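Local coordinates for protein phospholipase A1 (PDB 7EZZ) that hydrolyses acyl ester bonds of phospholipids as a calcium-binding beta-barrel enzyme of the bacterial outer membrane, at residues A117-R122 and L150-G155. Residues are numbered along the deposited sequence; the frame is centred on the assembly and turned at random.
Sequences AGWTLR and LMAENG
Leu150, well along strand 142-154, makes a light apolar touch, its CB 4.2 Å from CD1 of Leu121. At Met151 the backbone takes over: its carbonyl oxygen accepts the N-H of Arg122 at 2.7 Å from N to O, with the donor lying in the carbonyl plane. The thioether bends at both outer torsions, which sets CE against the CB of Arg122 on the Glu153 face of the sheet. Ala152 is the non-hydrogen-bonded partner of Leu121; its CA directs a C-H at Thr120 O, while its CB packs near CE3 of the Trp119 ring. Glu153 and Thr120 form the hydrogen-bonded pair: Thr120 N gives a nearly straight bond to Glu153 O (2.8 Å), and Glu153 N a longer one to Thr120 O (3.1 Å). The glutamate side chain runs alongside Thr120, and OE2 lies 3.5 Å from Arg122 NE, a salt bridge whose hydrogen bond is long and weak, with carboxylate and guanidinium planes turned 56° apart. CG2 of Thr120 lies over the rim of one face of that guanidinium, whose NH1 also reaches weakly back to Asp113 and Thr112 on strand 97-116. The backbone of Asn154 sets CB over the six-membered ring of Trp119, 3.5 Å from the centroid, in a CH-pi contact; with CG anti to the backbone N (chi1 179°), the amide is carried on toward the pyrrole part, ND2 near NE1, its plane 66° from the ring. Trp157 and Val159 of the next strand touch the Trp119 side chain. The pairing exemplifies the antiparallel beta-meander of an outer-membrane barrel: the face of Glu153 and Arg122 adds a charge pair and the methionine methyl, that of Ala152 and Trp119 apolar and CH-pi contacts; with the salt bridge so long, the three main-chain bonds probably hold the register more than the charges do.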
loop_
_atom_site.group_PDB
_atom_site.type_symbol
_atom_site.label_atom_id
_atom_site.label_comp_id
_atom_site.label_asym_id
_atom_site.label_seq_id
_atom_site.Cartn_x
_atom_site.Cartn_y
_atom_site.Cartn_z
ATOM N N ALA B 117 15.556 24.071 -25.661
ATOM C CA ALA B 117 14.635 25.224 -25.644
ATOM C C ALA B 117 14.229 25.591 -24.220
ATOM O O ALA B 117 13.069 25.862 -24.007
ATOM C CB ALA B 117 13.459 24.988 -26.548
ATOM N N GLY B 118 15.193 25.638 -23.306
ATOM C CA GLY B 118 14.932 26.010 -21.902
ATOM C C GLY B 118 14.657 24.823 -21.001
ATOM O O GLY B 118 15.148 24.830 -19.878
ATOM N N TRP B 119 13.911 23.841 -21.500
ATOM C CA TRP B 119 13.517 22.630 -20.740
ATOM C C TRP B 119 14.639 21.599 -20.691
ATOM O O TRP B 119 15.306 21.421 -21.676
ATOM C CB TRP B 119 12.305 22.007 -21.402
ATOM C CG TRP B 119 11.068 22.823 -21.289
ATOM C CD1 TRP B 119 10.657 23.805 -22.129
ATOM C CD2 TRP B 119 10.056 22.693 -20.286
ATOM N NE1 TRP B 119 9.458 24.298 -21.718
ATOM C CE2 TRP B 119 9.066 23.636 -20.589
ATOM C CE3 TRP B 119 9.888 21.873 -19.168
ATOM C CZ2 TRP B 119 7.927 23.780 -19.804
ATOM C CZ3 TRP B 119 8.761 22.002 -18.402
ATOM C CH2 TRP B 119 7.797 22.947 -18.716
ATOM N N THR B 120 14.773 20.911 -19.567
ATOM C CA THR B 120 15.803 19.865 -19.408
ATOM C C THR B 120 15.120 18.516 -19.206
ATOM O O THR B 120 14.459 18.348 -18.203
ATOM C CB THR B 120 16.757 20.207 -18.264
ATOM O OG1 THR B 120 17.207 21.539 -18.474
ATOM C CG2 THR B 120 17.943 19.279 -18.181
ATOM N N LEU B 121 15.263 17.606 -20.165
ATOM C CA LEU B 121 14.689 16.254 -20.033
ATOM C C LEU B 121 15.460 15.586 -18.906
ATOM O O LEU B 121 16.667 15.588 -18.946
ATOM C CB LEU B 121 14.817 15.516 -21.362
ATOM C CG LEU B 121 14.305 14.087 -21.379
ATOM C CD1 LEU B 121 12.803 14.038 -21.318
ATOM C CD2 LEU B 121 14.802 13.386 -22.616
ATOM N N ARG B 122 14.748 15.077 -17.912
ATOM C CA ARG B 122 15.443 14.539 -16.730
ATOM C C ARG B 122 15.208 13.048 -16.617
ATOM O O ARG B 122 16.092 12.374 -16.181
ATOM C CB ARG B 122 14.848 15.180 -15.482
ATOM C CG ARG B 122 15.408 16.548 -15.154
ATOM C CD ARG B 122 16.898 16.413 -15.111
ATOM N NE ARG B 122 17.528 17.683 -14.878
ATOM C CZ ARG B 122 18.819 17.834 -14.711
ATOM N NH1 ARG B 122 19.619 16.789 -14.748
ATOM N NH2 ARG B 122 19.304 19.035 -14.502
ATOM N N LEU B 150 8.263 10.302 -19.940
ATOM C CA LEU B 150 9.280 11.324 -20.143
ATOM C C LEU B 150 8.999 12.511 -19.224
ATOM O O LEU B 150 7.916 13.071 -19.265
ATOM C CB LEU B 150 9.217 11.811 -21.588
ATOM C CG LEU B 150 9.284 10.745 -22.674
ATOM C CD1 LEU B 150 8.796 11.300 -24.005
ATOM C CD2 LEU B 150 10.701 10.202 -22.772
ATOM N N MET B 151 9.980 12.911 -18.417
ATOM C CA MET B 151 9.808 14.054 -17.535
ATOM C C MET B 151 10.877 15.102 -17.844
ATOM O O MET B 151 12.080 14.803 -17.913
ATOM C CB MET B 151 9.848 13.665 -16.045
ATOM C CG MET B 151 9.597 14.829 -15.075
ATOM S SD MET B 151 11.061 15.908 -14.712
ATOM C CE MET B 151 11.856 14.999 -13.375
ATOM N N ALA B 152 10.405 16.348 -17.970
ATOM C CA ALA B 152 11.246 17.510 -18.199
ATOM C C ALA B 152 10.901 18.628 -17.205
ATOM O O ALA B 152 9.776 18.729 -16.740
ATOM C CB ALA B 152 11.078 17.933 -19.640
ATOM N N GLU B 153 11.887 19.472 -16.889
ATOM C CA GLU B 153 11.741 20.592 -15.974
ATOM C C GLU B 153 12.258 21.895 -16.613
ATOM O O GLU B 153 13.001 21.873 -17.589
ATOM C CB GLU B 153 12.323 20.174 -14.617
ATOM C CG GLU B 153 13.272 21.159 -13.966
ATOM C CD GLU B 153 14.733 20.787 -14.149
ATOM O OE1 GLU B 153 15.368 21.404 -15.006
ATOM O OE2 GLU B 153 15.229 19.890 -13.442
ATOM N N ASN B 154 11.792 23.046 -16.099
ATOM C CA ASN B 154 12.134 24.387 -16.570
ATOM C C ASN B 154 11.735 25.390 -15.484
ATOM O O ASN B 154 10.558 25.735 -15.352
ATOM C CB ASN B 154 11.420 24.728 -17.882
ATOM C CG ASN B 154 11.695 26.109 -18.442
ATOM O OD1 ASN B 154 12.649 26.785 -18.054
ATOM N ND2 ASN B 154 10.861 26.528 -19.371
ATOM N N GLY B 155 12.727 25.854 -14.706
ATOM C CA GLY B 155 12.478 26.744 -13.579
ATOM C C GLY B 155 11.506 26.117 -12.576
ATOM O O GLY B 155 11.802 25.067 -12.012
#